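Local coordinates for protein ribokinase, putative (Burkholderia thailandensis, PDB 3B1R) that probably phosphorylates nucleosides such as inosine with a nucleotide as phosphate donor, as a nucleoside kinase of the pfkB (ribokinase) family, at residues A[20-25]-A[111-116]; A[80-85]-A[106-111]; A[214-219]-A[235-240]. One frame throughout, in Å; residues are numbered along the deposited sequence.

Interaction 1 (A[20-25]-A[111-116]). With AMP (adenosine monophosphate), chain G.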
# COMPACT_ATOMS: atom_id res chain seq x y z
N ASP A 20 12.99 -3.46 5.31
CA ASP A 20 11.87 -3.39 4.41
C ASP A 20 10.93 -4.59 4.54
O ASP A 20 11.36 -5.75 4.67
CB ASP A 20 12.33 -3.28 2.96
CG ASP A 20 13.15 -2.02 2.69
OD1 ASP A 20 13.20 -1.10 3.55
OD2 ASP A 20 13.75 -1.95 1.59
N ASN A 21 9.65 -4.27 4.49
CA ASN A 21 8.58 -5.23 4.48
C ASN A 21 7.77 -4.87 3.22
O ASN A 21 7.06 -3.88 3.18
CB ASN A 21 7.76 -5.08 5.78
CG ASN A 21 8.66 -5.06 7.04
OD1 ASN A 21 9.04 -6.11 7.57
ND2 ASN A 21 9.00 -3.86 7.52
N ILE A 22 7.90 -5.70 2.19
CA ILE A 22 7.46 -5.34 0.83
C ILE A 22 6.28 -6.17 0.33
O ILE A 22 6.31 -7.39 0.37
CB ILE A 22 8.65 -5.42 -0.18
CG1 ILE A 22 9.79 -4.49 0.27
CG2 ILE A 22 8.19 -5.10 -1.60
CD1 ILE A 22 11.20 -4.90 -0.23
N MET A 23 5.25 -5.48 -0.16
CA MET A 23 4.07 -6.11 -0.70
C MET A 23 3.88 -5.69 -2.16
O MET A 23 3.35 -4.61 -2.44
CB MET A 23 2.84 -5.75 0.14
CG MET A 23 2.95 -6.11 1.64
SD MET A 23 3.94 -4.94 2.62
CE MET A 23 2.69 -3.91 3.37
N THR A 24 4.29 -6.58 -3.07
CA THR A 24 4.27 -6.33 -4.51
C THR A 24 3.04 -6.93 -5.20
O THR A 24 2.94 -8.15 -5.35
CB THR A 24 5.52 -6.93 -5.18
OG1 THR A 24 5.51 -8.36 -5.03
CG2 THR A 24 6.74 -6.43 -4.52
N PHE A 25 2.11 -6.07 -5.62
CA PHE A 25 1.01 -6.48 -6.49
C PHE A 25 1.60 -6.95 -7.81
O PHE A 25 2.40 -6.23 -8.43
CB PHE A 25 0.04 -5.31 -6.73
CG PHE A 25 -1.13 -5.64 -7.64
CD1 PHE A 25 -2.00 -6.69 -7.34
CD2 PHE A 25 -1.36 -4.89 -8.79
CE1 PHE A 25 -3.07 -6.99 -8.18
CE2 PHE A 25 -2.44 -5.17 -9.63
CZ PHE A 25 -3.30 -6.23 -9.32
N ALA A 111 10.53 0.32 6.51
CA ALA A 111 9.68 0.77 5.43
C ALA A 111 8.62 -0.29 5.16
O ALA A 111 8.96 -1.44 4.90
CB ALA A 111 10.50 1.03 4.19
N MET A 112 7.36 0.10 5.26
CA MET A 112 6.26 -0.75 4.83
C MET A 112 5.90 -0.33 3.42
O MET A 112 5.27 0.70 3.21
CB MET A 112 5.04 -0.60 5.75
CG MET A 112 4.88 -1.72 6.74
SD MET A 112 6.19 -1.69 7.97
CE MET A 112 5.81 -3.18 8.89
N ILE A 113 6.35 -1.13 2.46
CA ILE A 113 6.26 -0.74 1.06
C ILE A 113 5.21 -1.57 0.36
O ILE A 113 5.32 -2.79 0.29
CB ILE A 113 7.62 -0.90 0.32
CG1 ILE A 113 8.72 -0.09 1.03
CG2 ILE A 113 7.47 -0.45 -1.14
CD1 ILE A 113 10.17 -0.55 0.70
N THR A 114 4.20 -0.90 -0.19
CA THR A 114 3.25 -1.59 -1.06
C THR A 114 3.38 -1.02 -2.46
O THR A 114 3.40 0.20 -2.66
CB THR A 114 1.81 -1.53 -0.52
OG1 THR A 114 1.47 -0.17 -0.25
CG2 THR A 114 1.71 -2.29 0.76
N THR A 115 3.52 -1.90 -3.43
CA THR A 115 3.95 -1.48 -4.75
C THR A 115 3.31 -2.34 -5.85
O THR A 115 2.53 -3.25 -5.56
CB THR A 115 5.50 -1.46 -4.82
OG1 THR A 115 5.94 -1.09 -6.14
CG2 THR A 115 6.10 -2.80 -4.43
N ASP A 116 3.61 -2.01 -7.10
CA ASP A 116 3.21 -2.84 -8.23
C ASP A 116 4.41 -3.07 -9.16
O ASP A 116 5.54 -2.75 -8.80
CB ASP A 116 2.03 -2.21 -8.97
CG ASP A 116 2.41 -0.95 -9.74
OD1 ASP A 116 1.52 -0.43 -10.44
OD2 ASP A 116 3.57 -0.48 -9.66
P AMP G . 14.45 2.55 -4.36
O1P AMP G . 14.46 3.93 -4.99
O2P AMP G . 13.36 1.63 -4.87
O3P AMP G . 15.80 1.89 -4.36
O5' AMP G . 14.14 2.82 -2.81
C5' AMP G . 13.64 1.81 -1.93
C4' AMP G . 14.25 2.07 -0.56
O4' AMP G . 13.73 3.30 -0.06
C3' AMP G . 13.83 1.01 0.45
O3' AMP G . 14.92 0.06 0.62
C2' AMP G . 13.40 1.80 1.69
O2' AMP G . 14.07 1.34 2.87
C1' AMP G . 13.81 3.24 1.35
N9 AMP G . 12.93 4.32 1.78
C8 AMP G . 11.60 4.38 1.59
N7 AMP G . 11.10 5.53 2.06
C5 AMP G . 12.13 6.23 2.54
C6 AMP G . 12.28 7.54 3.19
N6 AMP G . 11.17 8.29 3.39
N1 AMP G . 13.52 7.92 3.55
C2 AMP G . 14.61 7.16 3.34
N3 AMP G . 14.55 5.94 2.76
C4 AMP G . 13.35 5.44 2.35
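Asp-20 and Ile-113 meet next to the ribose of AMP: the CD1 methyl of Ile-113 lies 3.9 Å from Asp-20 CG, and both side chains face the sugar. The carboxylate takes the two ribose hydroxyls one to each oxygen. AMP O2' donates to Asp-20 OD1 at 2.7 Å and AMP O3' to Asp-20 OD2 at 2.5 Å. Gln-121, Ser-16 and Asn-60 also bond AMP. Ala-111 CB packs against Asp-20 OD1 from the neighbouring strand. With CG beside the backbone N (chi1 -62°) and chi2 only -11°, the carboxylate presents both oxygens to the diol.

Behind this first shell, strands 18-24 and 109-115 run parallel in register. Asn-21 and Met-23 each donate to one carbonyl of the partner strand and accept from a later amide; the shortest of these bonds is Met-23 N to Ile-113 O, 2.7 Å. Ile-22 lies alongside Ile-113, and the Thr-24 and Thr-115 methyls touch farther along the same face.

The other face carries Asn-21, Met-112, Met-23 and Thr-114. Met-112 bends at chi2 (68°), bringing CE to 3.5 Å from Asn-21 ND2. Thr-114 OG1 is hydrogen-bonded to Thr-114 OG1 of the second subunit.

On these two strands, the Asp-20, Ala-111 and Ile-113 face meets AMP, while the Met-112, Met-23 and Thr-114 face meets the second subunit, which also reaches AMP through its Ser-44. The paired acceptors of Asp-20 suit a sugar with vicinal hydroxyls, consistent with recognition of a ribonucleoside.

Interaction 2 (A[80-85]-A[106-111]); sequences AVDAQP and TYSAQA
The connection from strand 72-79 to helix 84-93 meets, through residues 80-83, the residues 106-108 that lead into strand 109-115. Asp-82 is the polar centre of the contact. Its OD1 receives two bonds from Ser-108, the backbone N at 3.1 Å (N-H...O angle 159°) and the hydroxyl OG at 2.8 Å. The amide approaches on the syn lone pair of OD1, whereas the hydroxyl comes in nearly end-on to the C-O bond. Asp-82 holds CG between its own backbone N and carbonyl carbon (chi1 54°), a turn that carries the carboxylate over to Ser-108.

The second oxygen is also engaged. Asp-82 OD2 accepts from a water at 2.5 Å, and the same water donates to Ser-108 O at 2.8 Å, so amide, hydroxyl and carbonyl of this one serine are all tied to Asp-82, directly or through solvent. OD2 also lies in the plane of the Tyr-107 ring, at its CD1 edge, with the carboxylate turned almost perpendicular to the ring (82°).

Val-81 covers a face of that ring. Its CG1 methyl sits 3.6 Å from the Tyr-107 ring centroid, almost directly above it, in a CH-pi contact, while CG2 reaches the ring near CE1. CG1 also touches Thr-106 O.

Ser-108 OG is bonded to Gly-79 N as well, and Asp-82 O accepts from the Tyr-19 hydroxyl of strand 18-24. By taking both the amide and the hydroxyl of Ser-108, Asp-82 ties the C-terminal end of strand 72-79, second from the edge of the nine-stranded Rossmann-like sheet, to the lead-in of strand 109-115 in the four-stranded sheet, within the two-part build of ribokinase-family enzymes.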
# COMPACT_ATOMS: atom_id res chain seq x y z
N ALA A 80 20.21 0.43 17.93
CA ALA A 80 20.86 -0.71 18.59
C ALA A 80 19.97 -1.93 18.88
O ALA A 80 20.47 -3.06 18.93
CB ALA A 80 21.58 -0.26 19.85
N VAL A 81 18.67 -1.72 19.07
CA VAL A 81 17.77 -2.85 19.40
C VAL A 81 17.64 -3.88 18.26
O VAL A 81 17.59 -5.09 18.51
CB VAL A 81 16.38 -2.39 19.94
CG1 VAL A 81 15.85 -1.20 19.17
CG2 VAL A 81 15.35 -3.54 19.99
N ASP A 82 17.61 -3.42 17.01
CA ASP A 82 17.53 -4.39 15.93
C ASP A 82 18.64 -4.25 14.89
O ASP A 82 18.46 -4.60 13.72
CB ASP A 82 16.12 -4.42 15.32
CG ASP A 82 15.62 -3.05 14.87
OD1 ASP A 82 16.42 -2.09 14.81
OD2 ASP A 82 14.42 -2.95 14.55
N ALA A 83 19.80 -3.77 15.33
CA ALA A 83 20.94 -3.51 14.45
C ALA A 83 21.65 -4.78 13.98
O ALA A 83 21.92 -4.93 12.78
CB ALA A 83 21.92 -2.58 15.12
N GLN A 84 21.94 -5.68 14.91
CA GLN A 84 22.81 -6.82 14.67
C GLN A 84 22.61 -7.60 13.36
O GLN A 84 23.59 -7.91 12.68
CB GLN A 84 22.78 -7.80 15.87
CG GLN A 84 24.13 -8.44 16.17
CD GLN A 84 25.22 -7.41 16.47
OE1 GLN A 84 25.08 -6.59 17.37
NE2 GLN A 84 26.31 -7.47 15.71
N PRO A 85 21.35 -7.93 12.99
CA PRO A 85 21.22 -8.67 11.75
C PRO A 85 21.73 -7.90 10.51
O PRO A 85 22.24 -8.52 9.56
CB PRO A 85 19.72 -8.96 11.65
CG PRO A 85 19.07 -8.05 12.65
CD PRO A 85 20.07 -7.85 13.72
N THR A 106 17.16 2.92 20.41
CA THR A 106 16.20 3.38 19.40
C THR A 106 16.13 2.35 18.28
O THR A 106 17.06 1.57 18.09
CB THR A 106 16.54 4.78 18.83
OG1 THR A 106 17.93 5.04 18.99
CG2 THR A 106 15.74 5.86 19.56
N TYR A 107 15.02 2.33 17.57
CA TYR A 107 14.81 1.36 16.51
C TYR A 107 15.34 1.89 15.19
O TYR A 107 15.35 3.11 14.94
CB TYR A 107 13.33 0.98 16.39
CG TYR A 107 12.82 0.13 17.54
CD1 TYR A 107 12.79 -1.26 17.43
CD2 TYR A 107 12.36 0.71 18.72
CE1 TYR A 107 12.33 -2.06 18.47
CE2 TYR A 107 11.89 -0.07 19.77
CZ TYR A 107 11.87 -1.46 19.64
OH TYR A 107 11.42 -2.26 20.66
N SER A 108 15.80 0.96 14.37
CA SER A 108 16.25 1.24 13.03
C SER A 108 15.02 1.50 12.17
O SER A 108 13.94 0.94 12.42
CB SER A 108 17.05 0.06 12.47
OG SER A 108 18.08 -0.34 13.36
N ALA A 109 15.21 2.35 11.16
CA ALA A 109 14.18 2.63 10.17
C ALA A 109 13.52 1.37 9.65
O ALA A 109 14.14 0.32 9.53
CB ALA A 109 14.76 3.43 9.00
N GLN A 110 12.23 1.48 9.34
CA GLN A 110 11.50 0.39 8.72
C GLN A 110 10.56 0.96 7.67
O GLN A 110 9.91 1.97 7.90
CB GLN A 110 10.75 -0.45 9.76
CG GLN A 110 9.67 0.29 10.49
CD GLN A 110 8.92 -0.56 11.49
OE1 GLN A 110 8.32 -1.58 11.13
NE2 GLN A 110 8.94 -0.14 12.75
N ALA A 111 10.53 0.32 6.51
CA ALA A 111 9.68 0.77 5.43
C ALA A 111 8.62 -0.29 5.16
O ALA A 111 8.96 -1.44 4.90
CB ALA A 111 10.50 1.03 4.19
O HOH W 1 12.98 -1.59 13.09

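Interaction 3 (A[214-219]-A[235-240])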
# COMPACT_ATOMS: atom_id res chain seq x y z
N SER A 214 12.92 24.68 -14.50
CA SER A 214 12.71 23.74 -15.59
C SER A 214 13.81 22.67 -15.58
O SER A 214 14.80 22.83 -14.87
CB SER A 214 12.70 24.47 -16.94
OG SER A 214 14.01 24.72 -17.42
N GLU A 215 13.63 21.60 -16.35
CA GLU A 215 14.66 20.57 -16.53
C GLU A 215 15.90 21.19 -17.15
O GLU A 215 17.02 20.87 -16.75
CB GLU A 215 14.17 19.37 -17.36
CG GLU A 215 13.84 18.12 -16.52
CD GLU A 215 13.26 16.96 -17.33
OE1 GLU A 215 12.33 16.30 -16.83
OE2 GLU A 215 13.74 16.69 -18.47
N ASP A 216 15.68 22.09 -18.11
CA ASP A 216 16.75 22.89 -18.71
C ASP A 216 17.54 23.62 -17.63
O ASP A 216 18.76 23.53 -17.59
CB ASP A 216 16.18 23.89 -19.72
CG ASP A 216 15.75 23.24 -21.01
OD1 ASP A 216 16.35 22.21 -21.38
OD2 ASP A 216 14.83 23.78 -21.68
N GLU A 217 16.82 24.28 -16.72
CA GLU A 217 17.45 25.04 -15.64
C GLU A 217 18.17 24.18 -14.59
O GLU A 217 19.12 24.65 -13.95
CB GLU A 217 16.44 25.94 -14.94
CG GLU A 217 16.18 27.26 -15.66
CD GLU A 217 15.26 28.14 -14.86
OE1 GLU A 217 14.05 27.84 -14.84
OE2 GLU A 217 15.75 29.11 -14.23
N ILE A 218 17.70 22.95 -14.41
CA ILE A 218 18.36 22.00 -13.52
C ILE A 218 19.66 21.51 -14.16
O ILE A 218 20.72 21.57 -13.54
CB ILE A 218 17.45 20.81 -13.15
CG1 ILE A 218 16.23 21.29 -12.33
CG2 ILE A 218 18.25 19.75 -12.36
CD1 ILE A 218 15.10 20.26 -12.25
N ALA A 219 19.55 21.03 -15.40
CA ALA A 219 20.68 20.55 -16.21
C ALA A 219 21.80 21.58 -16.37
O ALA A 219 22.98 21.22 -16.44
CB ALA A 219 20.18 20.09 -17.58
N THR A 235 17.34 8.69 -19.13
CA THR A 235 17.95 9.81 -19.84
C THR A 235 19.17 10.29 -19.06
O THR A 235 19.08 10.51 -17.85
CB THR A 235 16.96 10.98 -19.98
OG1 THR A 235 16.00 10.67 -21.00
CG2 THR A 235 17.68 12.26 -20.37
N ILE A 236 20.30 10.46 -19.75
CA ILE A 236 21.48 11.11 -19.17
C ILE A 236 21.73 12.44 -19.88
O ILE A 236 22.19 12.46 -21.02
CB ILE A 236 22.76 10.21 -19.22
CG1 ILE A 236 22.53 8.89 -18.47
CG2 ILE A 236 23.97 10.98 -18.63
CD1 ILE A 236 23.73 7.96 -18.45
N ARG A 237 21.41 13.54 -19.19
CA ARG A 237 21.42 14.88 -19.76
C ARG A 237 22.72 15.61 -19.40
O ARG A 237 23.08 15.67 -18.22
CB ARG A 237 20.22 15.67 -19.22
CG ARG A 237 19.53 16.65 -20.17
CD ARG A 237 18.45 17.45 -19.41
NE ARG A 237 17.28 17.77 -20.24
CZ ARG A 237 17.03 18.97 -20.78
NH1 ARG A 237 17.88 19.97 -20.60
NH2 ARG A 237 15.94 19.15 -21.52
N HIS A 238 23.43 16.12 -20.41
CA HIS A 238 24.36 17.23 -20.22
C HIS A 238 23.63 18.49 -20.69
O HIS A 238 22.44 18.43 -21.03
CB HIS A 238 25.66 17.09 -21.04
CG HIS A 238 26.14 15.68 -21.21
ND1 HIS A 238 26.95 15.30 -22.26
CD2 HIS A 238 25.91 14.56 -20.49
CE1 HIS A 238 27.20 14.01 -22.18
NE2 HIS A 238 26.58 13.53 -21.11
N ARG A 239 24.32 19.61 -20.72
CA ARG A 239 23.75 20.83 -21.28
C ARG A 239 24.11 20.92 -22.77
O ARG A 239 23.70 21.86 -23.46
CB ARG A 239 24.22 22.07 -20.51
CG ARG A 239 25.61 22.59 -20.88
CD ARG A 239 26.70 21.79 -20.21
NE ARG A 239 26.89 22.19 -18.81
CZ ARG A 239 27.19 21.36 -17.82
NH1 ARG A 239 27.31 20.06 -18.06
NH2 ARG A 239 27.34 21.83 -16.59
N ASP A 240 24.87 19.93 -23.24
CA ASP A 240 25.42 19.90 -24.60
C ASP A 240 25.06 18.61 -25.34
O ASP A 240 25.51 18.38 -26.48
CB ASP A 240 26.94 20.07 -24.55
CG ASP A 240 27.69 18.73 -24.52
OD1 ASP A 240 27.51 17.94 -23.57
OD2 ASP A 240 28.47 18.49 -25.46
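Asp-216 and Arg-237 make the salt bridge between helix 215-219 and the end of strand 234-237. Asp-216 OD1 accepts from Arg-237 NH1 at 2.8 Å through its anti lone pair, and more weakly from Arg-237 NH2 at 3.1 Å. Shared by both nitrogens, OD1 lies 15° out of the guanidinium plane as seen from NH1. A bend at Arg-237 chi3 (-146°) brings the guanidinium there. Glu-215 adds only charge: its OE2, 4.1 Å from Arg-237 NE, lies where no N-H points at it. The Ala-219 methyl packs on Arg-237 CD at 3.6 Å.

In the helix, Ser-214 O and Glu-215 O accept from Ile-218 N and Ala-219 N, and Glu-217 O is bonded by Ser-220 OG and Arg-221 NH2. Ser-214 is the N-cap, its OG accepting from Glu-217 N at 2.9 Å; the weak return bond from Ser-214 N to Glu-217 OE1 completes a capping box. Beyond the strand, His-238 ND1 donates in its ring plane to Asp-240 OD1, while Arg-239 NH1 reaches Gln-223 O only weakly.

Ile-218 and Glu-215 touch helix 201-211, while Arg-237 also packs against Leu-225 of strand 224-228 and Thr-242 of strand 242-245.

In the fold
Interactions 1 and 2 share Ala-111 and strand 109-115, and their centres lie about 18 Å apart. Interaction 1 is the more buried: mainly backbone pairing in the four-stranded sheet, with the AMP pocket at one end. Interaction 2 joins the residues just before that strand to the connection 80-83 after strand 72-79, which brings in the nine-stranded sheet that interaction 3 also touches. More exposed, it relies on an aspartate, a water and an aromatic ring instead of regular pairing. Interaction 3 stands apart, its centre about 32 Å from that of interaction 1 and on the opposite side of the chain's centre. It joins a short helix to the nine-stranded sheet at the surface, chiefly by a salt bridge.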